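Local coordinates for TIR-NB-LRR type resistance protein RPV1 (Vitis rotundifolia, PDB 5KU7), which belongs to the TIR-NB-LRR family of plant disease-resistance proteins, seen here as its TIR domain, a parallel beta-sheet flanked by helices, at residues Asn71-Arg76 / Glu117-Tyr122; Arg109-Ser114 / Ala136-Ala141; Arg43-Glu48 / Ser75-Asp80. All blocks are in the same frame, centred on the assembly; numbering follows the deposited sequence.

Contact 1: residues Asn71-Arg76 / Glu117-Tyr122; sequences NYAHSR and EAFAGY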
loop_
_atom_site.group_PDB
_atom_site.type_symbol
_atom_site.label_atom_id
_atom_site.label_comp_id
_atom_site.label_asym_id
_atom_site.label_seq_id
_atom_site.Cartn_x
_atom_site.Cartn_y
_atom_site.Cartn_z
ATOM N N ASN A 71 -10.754 0.806 -12.401
ATOM C CA ASN A 71 -11.648 1.843 -12.889
ATOM C C ASN A 71 -10.949 2.970 -13.620
ATOM O O ASN A 71 -11.497 4.068 -13.734
ATOM C CB ASN A 71 -12.462 2.412 -11.738
ATOM C CG ASN A 71 -13.295 1.358 -11.059
ATOM O OD1 ASN A 71 -14.245 0.840 -11.640
ATOM N ND2 ASN A 71 -12.944 1.028 -9.819
ATOM N N TYR A 72 -9.740 2.697 -14.106
ATOM C CA TYR A 72 -8.958 3.678 -14.857
ATOM C C TYR A 72 -9.720 4.231 -16.072
ATOM O O TYR A 72 -9.768 5.437 -16.289
ATOM C CB TYR A 72 -7.645 3.044 -15.297
ATOM C CG TYR A 72 -6.660 3.962 -15.971
ATOM C CD1 TYR A 72 -6.760 4.246 -17.337
ATOM C CD2 TYR A 72 -5.595 4.497 -15.267
ATOM C CE1 TYR A 72 -5.841 5.054 -17.965
ATOM C CE2 TYR A 72 -4.673 5.317 -15.890
ATOM C CZ TYR A 72 -4.799 5.591 -17.241
ATOM O OH TYR A 72 -3.879 6.403 -17.871
ATOM N N ALA A 73 -10.323 3.345 -16.858
ATOM C CA ALA A 73 -11.028 3.778 -18.059
ATOM C C ALA A 73 -12.337 4.478 -17.713
ATOM O O ALA A 73 -12.977 5.056 -18.591
ATOM C CB ALA A 73 -11.286 2.594 -18.991
ATOM N N HIS A 74 -12.743 4.427 -16.444
ATOM C CA HIS A 74 -13.967 5.114 -16.036
ATOM C C HIS A 74 -13.718 6.602 -15.838
ATOM O O HIS A 74 -14.605 7.344 -15.408
ATOM C CB HIS A 74 -14.544 4.525 -14.753
ATOM C CG HIS A 74 -15.278 3.242 -14.958
ATOM N ND1 HIS A 74 -14.635 2.029 -15.099
ATOM C CD2 HIS A 74 -16.601 2.980 -15.066
ATOM C CE1 HIS A 74 -15.534 1.077 -15.265
ATOM N NE2 HIS A 74 -16.735 1.628 -15.255
ATOM N N SER A 75 -12.493 7.035 -16.103
ATOM C CA SER A 75 -12.195 8.442 -15.984
ATOM C C SER A 75 -11.733 8.958 -17.332
ATOM O O SER A 75 -10.711 8.526 -17.855
ATOM C CB SER A 75 -11.154 8.684 -14.895
ATOM O OG SER A 75 -10.548 9.950 -15.039
ATOM N N ARG A 76 -12.500 9.889 -17.888
ATOM C CA ARG A 76 -12.173 10.478 -19.171
ATOM C C ARG A 76 -10.847 11.194 -19.058
ATOM O O ARG A 76 -10.042 11.154 -19.992
ATOM C CB ARG A 76 -13.267 11.439 -19.643
ATOM C CG ARG A 76 -14.652 10.845 -19.611
ATOM C CD ARG A 76 -15.652 11.708 -20.362
ATOM N NE ARG A 76 -15.505 13.121 -20.042
ATOM C CZ ARG A 76 -16.227 13.764 -19.132
ATOM N NH1 ARG A 76 -17.150 13.113 -18.430
ATOM N NH2 ARG A 76 -16.013 15.056 -18.917
ATOM N N GLU A 117 -16.923 -2.126 -19.493
ATOM C CA GLU A 117 -18.077 -1.470 -18.891
ATOM C C GLU A 117 -17.954 0.033 -18.996
ATOM O O GLU A 117 -18.941 0.729 -19.235
ATOM C CB GLU A 117 -18.231 -1.875 -17.428
ATOM C CG GLU A 117 -18.533 -3.349 -17.210
ATOM C CD GLU A 117 -18.352 -3.759 -15.761
ATOM O OE1 GLU A 117 -18.216 -2.859 -14.902
ATOM O OE2 GLU A 117 -18.343 -4.978 -15.480
ATOM N N ALA A 118 -16.728 0.522 -18.842
ATOM C CA ALA A 118 -16.436 1.943 -18.952
ATOM C C ALA A 118 -16.949 2.475 -20.279
ATOM O O ALA A 118 -17.753 3.414 -20.328
ATOM C CB ALA A 118 -14.937 2.193 -18.813
ATOM N N PHE A 119 -16.483 1.852 -21.353
ATOM C CA PHE A 119 -16.845 2.258 -22.699
ATOM C C PHE A 119 -18.322 2.179 -23.011
ATOM O O PHE A 119 -18.815 2.952 -23.835
ATOM C CB PHE A 119 -16.065 1.426 -23.705
ATOM C CG PHE A 119 -14.664 1.892 -23.868
ATOM C CD1 PHE A 119 -13.705 1.552 -22.938
ATOM C CD2 PHE A 119 -14.323 2.728 -24.911
ATOM C CE1 PHE A 119 -12.414 2.002 -23.066
ATOM C CE2 PHE A 119 -13.037 3.184 -25.048
ATOM C CZ PHE A 119 -12.074 2.821 -24.124
ATOM N N ALA A 120 -19.031 1.258 -22.369
ATOM C CA ALA A 120 -20.474 1.197 -22.555
ATOM C C ALA A 120 -21.081 2.558 -22.211
ATOM O O ALA A 120 -21.872 3.101 -22.982
ATOM C CB ALA A 120 -21.088 0.101 -21.706
ATOM N N GLY A 121 -20.651 3.131 -21.090
ATOM C CA GLY A 121 -21.161 4.414 -20.645
ATOM C C GLY A 121 -20.755 5.584 -21.527
ATOM O O GLY A 121 -21.427 6.619 -21.542
ATOM N N TYR A 122 -19.681 5.420 -22.294
ATOM C CA TYR A 122 -19.209 6.503 -23.159
ATOM C C TYR A 122 -19.999 6.588 -24.464
ATOM O O TYR A 122 -20.006 7.628 -25.129
ATOM C CB TYR A 122 -17.721 6.320 -23.466
ATOM C CG TYR A 122 -16.848 6.541 -22.256
ATOM C CD1 TYR A 122 -17.200 7.472 -21.287
ATOM C CD2 TYR A 122 -15.693 5.804 -22.065
ATOM C CE1 TYR A 122 -16.415 7.675 -20.169
ATOM C CE2 TYR A 122 -14.900 5.996 -20.939
ATOM C CZ TYR A 122 -15.268 6.937 -19.999
ATOM O OH TYR A 122 -14.488 7.140 -18.887
#

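Contact 2: residues Arg109-Ser114 / Ala136-Ala141; sequences RKQEGS and ALTEAA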
loop_
_atom_site.group_PDB
_atom_site.type_symbol
_atom_site.label_atom_id
_atom_site.label_comp_id
_atom_site.label_asym_id
_atom_site.label_seq_id
_atom_site.Cartn_x
_atom_site.Cartn_y
_atom_site.Cartn_z
ATOM N N ARG A 109 -6.097 -4.261 -22.847
ATOM C CA ARG A 109 -5.735 -4.308 -24.256
ATOM C C ARG A 109 -6.977 -4.396 -25.120
ATOM O O ARG A 109 -7.047 -3.790 -26.192
ATOM C CB ARG A 109 -4.805 -5.503 -24.522
ATOM C CG ARG A 109 -4.100 -5.497 -25.870
ATOM C CD ARG A 109 -3.061 -6.629 -25.976
ATOM N NE ARG A 109 -3.661 -7.957 -25.843
ATOM C CZ ARG A 109 -3.542 -8.733 -24.767
ATOM N NH1 ARG A 109 -2.829 -8.328 -23.718
ATOM N NH2 ARG A 109 -4.131 -9.925 -24.743
ATOM N N LYS A 110 -7.955 -5.154 -24.642
ATOM C CA LYS A 110 -9.141 -5.449 -25.432
ATOM C C LYS A 110 -10.386 -4.742 -24.900
ATOM O O LYS A 110 -11.458 -4.878 -25.471
ATOM C CB LYS A 110 -9.377 -6.965 -25.492
ATOM C CG LYS A 110 -8.204 -7.739 -26.112
ATOM C CD LYS A 110 -8.518 -9.206 -26.395
ATOM C CE LYS A 110 -8.770 -10.048 -25.162
ATOM N NZ LYS A 110 -9.102 -11.456 -25.585
ATOM N N GLN A 111 -10.238 -3.993 -23.810
ATOM C CA GLN A 111 -11.367 -3.326 -23.167
ATOM C C GLN A 111 -12.458 -4.313 -22.802
ATOM O O GLN A 111 -13.611 -4.147 -23.200
ATOM C CB GLN A 111 -11.945 -2.243 -24.076
ATOM C CG GLN A 111 -11.010 -1.084 -24.271
ATOM C CD GLN A 111 -10.211 -1.227 -25.548
ATOM O OE1 GLN A 111 -10.775 -1.214 -26.633
ATOM N NE2 GLN A 111 -8.891 -1.366 -25.426
ATOM N N GLU A 112 -12.074 -5.359 -22.075
ATOM C CA GLU A 112 -13.019 -6.314 -21.507
ATOM C C GLU A 112 -13.133 -6.081 -20.007
ATOM O O GLU A 112 -12.493 -5.177 -19.465
ATOM C CB GLU A 112 -12.588 -7.752 -21.806
ATOM C CG GLU A 112 -12.635 -8.089 -23.293
ATOM C CD GLU A 112 -11.992 -9.434 -23.645
ATOM O OE1 GLU A 112 -11.418 -10.095 -22.745
ATOM O OE2 GLU A 112 -12.079 -9.835 -24.831
ATOM N N GLY A 113 -13.968 -6.877 -19.350
ATOM C CA GLY A 113 -14.243 -6.687 -17.939
ATOM C C GLY A 113 -14.607 -5.257 -17.586
ATOM O O GLY A 113 -15.350 -4.591 -18.306
ATOM N N SER A 114 -14.063 -4.781 -16.474
ATOM C CA SER A 114 -14.380 -3.455 -15.986
ATOM C C SER A 114 -14.107 -2.420 -17.070
ATOM O O SER A 114 -14.852 -1.456 -17.206
ATOM C CB SER A 114 -13.581 -3.128 -14.721
ATOM O OG SER A 114 -12.194 -3.004 -14.988
ATOM N N ALA A 136 -5.313 4.057 -27.603
ATOM C CA ALA A 136 -4.305 4.371 -26.592
ATOM C C ALA A 136 -4.194 3.269 -25.517
ATOM O O ALA A 136 -3.091 2.950 -25.054
ATOM C CB ALA A 136 -4.604 5.703 -25.963
ATOM N N LEU A 137 -5.333 2.701 -25.124
ATOM C CA LEU A 137 -5.345 1.581 -24.186
ATOM C C LEU A 137 -4.640 0.380 -24.792
ATOM O O LEU A 137 -3.738 -0.194 -24.183
ATOM C CB LEU A 137 -6.775 1.201 -23.800
ATOM C CG LEU A 137 -7.492 2.159 -22.855
ATOM C CD1 LEU A 137 -8.962 1.774 -22.737
ATOM C CD2 LEU A 137 -6.816 2.186 -21.481
ATOM N N THR A 138 -5.044 0.032 -26.010
ATOM C CA THR A 138 -4.527 -1.143 -26.701
ATOM C C THR A 138 -3.020 -1.064 -26.935
ATOM O O THR A 138 -2.298 -2.039 -26.712
ATOM C CB THR A 138 -5.238 -1.330 -28.057
ATOM O OG1 THR A 138 -6.650 -1.419 -27.841
ATOM C CG2 THR A 138 -4.758 -2.601 -28.765
ATOM N N GLU A 139 -2.547 0.095 -27.383
ATOM C CA GLU A 139 -1.112 0.311 -27.574
ATOM C C GLU A 139 -0.346 0.245 -26.244
ATOM O O GLU A 139 0.663 -0.453 -26.122
ATOM C CB GLU A 139 -0.863 1.654 -28.268
ATOM C CG GLU A 139 -1.299 1.674 -29.732
ATOM C CD GLU A 139 -0.966 2.973 -30.431
ATOM O OE1 GLU A 139 -0.378 3.864 -29.790
ATOM O OE2 GLU A 139 -1.275 3.100 -31.634
ATOM N N ALA A 140 -0.844 0.970 -25.246
ATOM C CA ALA A 140 -0.179 1.039 -23.951
ATOM C C ALA A 140 -0.026 -0.351 -23.327
ATOM O O ALA A 140 1.004 -0.649 -22.729
ATOM C CB ALA A 140 -0.940 1.944 -23.028
ATOM N N ALA A 141 -1.046 -1.192 -23.483
ATOM C CA ALA A 141 -1.062 -2.509 -22.849
ATOM C C ALA A 141 -0.148 -3.508 -23.560
ATOM O O ALA A 141 0.124 -4.590 -23.037
ATOM C CB ALA A 141 -2.482 -3.049 -22.799
#

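Contact 3: residues Arg43-Glu48 / Ser75-Asp80; sequences RLRRGE and SRWCLD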
loop_
_atom_site.group_PDB
_atom_site.type_symbol
_atom_site.label_atom_id
_atom_site.label_comp_id
_atom_site.label_asym_id
_atom_site.label_seq_id
_atom_site.Cartn_x
_atom_site.Cartn_y
_atom_site.Cartn_z
ATOM N N ARG A 43 -3.257 18.138 -6.996
ATOM C CA ARG A 43 -4.016 19.383 -6.971
ATOM C C ARG A 43 -5.506 19.139 -7.127
ATOM O O ARG A 43 -5.934 18.159 -7.728
ATOM C CB ARG A 43 -3.553 20.358 -8.077
ATOM C CG ARG A 43 -2.057 20.609 -8.125
ATOM C CD ARG A 43 -1.556 21.196 -6.827
ATOM N NE ARG A 43 -0.455 22.141 -7.015
ATOM C CZ ARG A 43 0.797 21.920 -6.620
ATOM N NH1 ARG A 43 1.108 20.781 -6.009
ATOM N NH2 ARG A 43 1.733 22.840 -6.831
ATOM N N LEU A 44 -6.292 20.051 -6.576
ATOM C CA LEU A 44 -7.720 20.065 -6.802
ATOM C C LEU A 44 -7.970 20.551 -8.216
ATOM O O LEU A 44 -7.450 21.593 -8.635
ATOM C CB LEU A 44 -8.433 20.967 -5.792
ATOM C CG LEU A 44 -9.911 21.165 -6.093
ATOM C CD1 LEU A 44 -10.662 19.886 -5.817
ATOM C CD2 LEU A 44 -10.501 22.335 -5.308
ATOM N N ARG A 45 -8.776 19.805 -8.955
ATOM C CA ARG A 45 -9.050 20.177 -10.324
ATOM C C ARG A 45 -10.519 19.988 -10.606
ATOM O O ARG A 45 -11.145 19.063 -10.095
ATOM C CB ARG A 45 -8.211 19.356 -11.294
ATOM C CG ARG A 45 -6.735 19.321 -10.950
ATOM C CD ARG A 45 -5.901 19.124 -12.192
ATOM N NE ARG A 45 -4.492 18.983 -11.856
ATOM C CZ ARG A 45 -3.596 19.955 -11.917
ATOM N NH1 ARG A 45 -3.953 21.179 -12.308
ATOM N NH2 ARG A 45 -2.341 19.695 -11.589
ATOM N N ARG A 46 -11.075 20.883 -11.408
ATOM C CA ARG A 46 -12.452 20.730 -11.821
ATOM C C ARG A 46 -12.556 21.133 -13.282
ATOM O O ARG A 46 -11.545 21.420 -13.926
ATOM C CB ARG A 46 -13.385 21.532 -10.893
ATOM C CG ARG A 46 -13.608 23.001 -11.211
ATOM C CD ARG A 46 -14.600 23.612 -10.194
ATOM N NE ARG A 46 -14.980 24.993 -10.503
ATOM C CZ ARG A 46 -15.740 25.764 -9.721
ATOM N NH1 ARG A 46 -16.204 25.297 -8.570
ATOM N NH2 ARG A 46 -16.034 27.007 -10.087
ATOM N N GLY A 47 -13.764 21.091 -13.825
ATOM C CA GLY A 47 -13.960 21.383 -15.231
ATOM C C GLY A 47 -13.955 20.110 -16.050
ATOM O O GLY A 47 -13.272 19.152 -15.708
ATOM N N GLU A 48 -14.707 20.119 -17.146
ATOM C CA GLU A 48 -14.924 18.933 -17.966
ATOM C C GLU A 48 -13.667 18.495 -18.709
ATOM O O GLU A 48 -13.444 17.306 -18.919
ATOM C CB GLU A 48 -16.058 19.190 -18.967
ATOM C CG GLU A 48 -16.278 18.065 -19.973
ATOM C CD GLU A 48 -17.528 18.266 -20.809
ATOM O OE1 GLU A 48 -18.638 18.241 -20.236
ATOM O OE2 GLU A 48 -17.405 18.453 -22.039
ATOM N N SER A 75 -12.493 7.035 -16.103
ATOM C CA SER A 75 -12.195 8.442 -15.984
ATOM C C SER A 75 -11.733 8.958 -17.332
ATOM O O SER A 75 -10.711 8.526 -17.855
ATOM C CB SER A 75 -11.154 8.684 -14.895
ATOM O OG SER A 75 -10.548 9.950 -15.039
ATOM N N ARG A 76 -12.500 9.889 -17.888
ATOM C CA ARG A 76 -12.173 10.478 -19.171
ATOM C C ARG A 76 -10.847 11.194 -19.058
ATOM O O ARG A 76 -10.042 11.154 -19.992
ATOM C CB ARG A 76 -13.267 11.439 -19.643
ATOM C CG ARG A 76 -14.652 10.845 -19.611
ATOM C CD ARG A 76 -15.652 11.708 -20.362
ATOM N NE ARG A 76 -15.505 13.121 -20.042
ATOM C CZ ARG A 76 -16.227 13.764 -19.132
ATOM N NH1 ARG A 76 -17.150 13.113 -18.430
ATOM N NH2 ARG A 76 -16.013 15.056 -18.917
ATOM N N TRP A 77 -10.607 11.828 -17.910
ATOM C CA TRP A 77 -9.328 12.489 -17.677
ATOM C C TRP A 77 -8.189 11.489 -17.771
ATOM O O TRP A 77 -7.185 11.770 -18.425
ATOM C CB TRP A 77 -9.302 13.202 -16.324
ATOM C CG TRP A 77 -10.066 14.499 -16.304
ATOM C CD1 TRP A 77 -11.336 14.720 -16.770
ATOM C CD2 TRP A 77 -9.617 15.752 -15.764
ATOM N NE1 TRP A 77 -11.696 16.039 -16.571
ATOM C CE2 TRP A 77 -10.663 16.691 -15.952
ATOM C CE3 TRP A 77 -8.431 16.175 -15.147
ATOM C CZ2 TRP A 77 -10.555 18.026 -15.542
ATOM C CZ3 TRP A 77 -8.323 17.511 -14.743
ATOM C CH2 TRP A 77 -9.382 18.415 -14.943
ATOM N N CYS A 78 -8.328 10.321 -17.135
ATOM C CA CYS A 78 -7.302 9.286 -17.274
ATOM C C CYS A 78 -7.087 8.931 -18.767
ATOM O O CYS A 78 -5.943 8.837 -19.252
ATOM C CB CYS A 78 -7.679 8.034 -16.462
ATOM S SG CYS A 78 -7.449 8.222 -14.636
ATOM N N LEU A 79 -8.186 8.755 -19.500
ATOM C CA LEU A 79 -8.086 8.360 -20.906
ATOM C C LEU A 79 -7.443 9.463 -21.750
ATOM O O LEU A 79 -6.595 9.186 -22.605
ATOM C CB LEU A 79 -9.464 7.976 -21.470
ATOM C CG LEU A 79 -10.002 6.660 -20.922
ATOM C CD1 LEU A 79 -11.318 6.278 -21.552
ATOM C CD2 LEU A 79 -8.986 5.539 -21.121
ATOM N N ASP A 80 -7.847 10.707 -21.523
ATOM C CA ASP A 80 -7.274 11.824 -22.282
ATOM C C ASP A 80 -5.797 11.940 -21.932
ATOM O O ASP A 80 -4.966 12.246 -22.781
ATOM C CB ASP A 80 -8.016 13.128 -21.995
ATOM C CG ASP A 80 -9.346 13.203 -22.709
ATOM O OD1 ASP A 80 -9.505 12.519 -23.748
ATOM O OD2 ASP A 80 -10.236 13.947 -22.241
#

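Contact 1: residues Asn71-Arg76 / Glu117-Tyr122
In this TIR domain the loop after strand 61-68 packs through A73 and H74, joined by R76, the first residue of helix 76-91, against A118 and Y122 of helix 113-122. The phenol of Y122 gives the one hydrogen bond between the two segments: its OH donates to the backbone O of A73 at 2.6 Å, arriving at 140° to the C=O and tilted 21° from the carbonyl plane. A73 O lies at the ring edge, near its plane. Beside it, the CB atoms of A73 and A118 meet at 3.7 Å. H74 lays its imidazole over A118: CG of H74 is turned beside the backbone N (chi1 -78°), and the methyl CB of A118 sits over the centre of the H74 ring, 3.8 Å from its centroid, a CH-pi contact. R76 meets the Y122 ring with its aliphatic part, CG lying 3.7 Å from CE1 of Y122, while its guanidinium plane stands almost perpendicular to the phenol. W133 of helix 130-141 also meets the Y122 ring. The phenol thus satisfies a loop carbonyl just before helix 76-91, and methyl and ring packing around that short bond joins the loop to helix 113-122.

Contact 2: residues Arg109-Ser114 / Ala136-Ala141
R109 and Q111 meet T138 and L137 where helix 105-110 ends in a Schellman motif, with Q111, at positive phi, as its C-prime residue, and this turn rests on helix 130-141 of the TIR domain. R109 and T138 cross at about a right angle. The arginine has CG anti to the backbone N (chi1 -167°), which brings CG to 4.1 Å from the methyl CG2 of T138. The threonine hydroxyl OG1 meets the backbone instead, 2.9 Å from O of R109, but its single proton also has R134 O, one turn back in its own helix, within reach, so the bond to R109 O is not settled. Q111 also stands at about a right angle to T138, and it crosses L137 obliquely. Its chain bends at chi2 (96°), carrying CD aside, and the amide nitrogen NE2 comes 3.7 Å from CB of L137. The aliphatic part of the glutamine packs on the same leucine, CG to CD1 at 3.8 Å. Both ends of the amide have partners outside the two segments: OE1 accepts from NE of R134, and NE2 donates to V108 O. F119 of helix 113-122 touches both Q111 and L137. One turn along the helix from T138, the methyl CB of A141 packs against R109, 3.8 Å from both its CA and its CB.

Contact 3: residues Arg43-Glu48 / Ser75-Asp80
W77, on the first turn of helix 76-91, has the O atoms of R46 and G47 at the edge of its indole and also reaches the O of E48, as does R76 beside it. Two polar contacts converge on that one atom, the backbone O of E48: NE1 of W77 donates to it at 3.2 Å and NH2 of R76 at 3.4 Å, both weak bonds with bent N-H...O angles of 133° and 136°. Close packing adds to these. The O of G47 lies in the indole plane, 2.9 Å from CZ2, and CG of E48 touches NH2 of R76 at 3.2 Å. R45 supplies apolar contact: CB and CD each lie 3.9 Å from CZ3 of W77, on the six-membered ring of the indole, while its guanidinium pairs with D41 and E53. Charge plays a looser part, since OE1 of E48 is 4.3 Å from NH2 of R76, well out of the guanidinium plane, consistent with a general attraction. Within the helix start, S75 OG accepts from C78 N at 3.1 Å along a nearly straight bond. This is an N-capped helix start whose first turn meets, at the surface of the TIR domain, the loop between strand 38-39 and helix 52-59.

All three contacts fall within one TIR domain. Contacts 1 and 3 use the loop and helix that follow strand 61-68 of the parallel sheet; contact 2 joins the end of helix 105-110 to helix 130-141. Contacts 1 and 3 have centres about 13 Å apart and share S75 and R76, so the start of helix 76-91 faces helix 113-122 in one and the loop 43-48 in the other. The centre of contact 2 is about 11 Å from that of contact 1 and about 19 Å from that of contact 3. Contact 1 and contact 2 segments alternate along the chain, whereas contact 3 closes before contact 2 opens. Through L79, Y122, F119 and L137, helices 76-91, 113-122 and 130-141 pack together on one part of the domain.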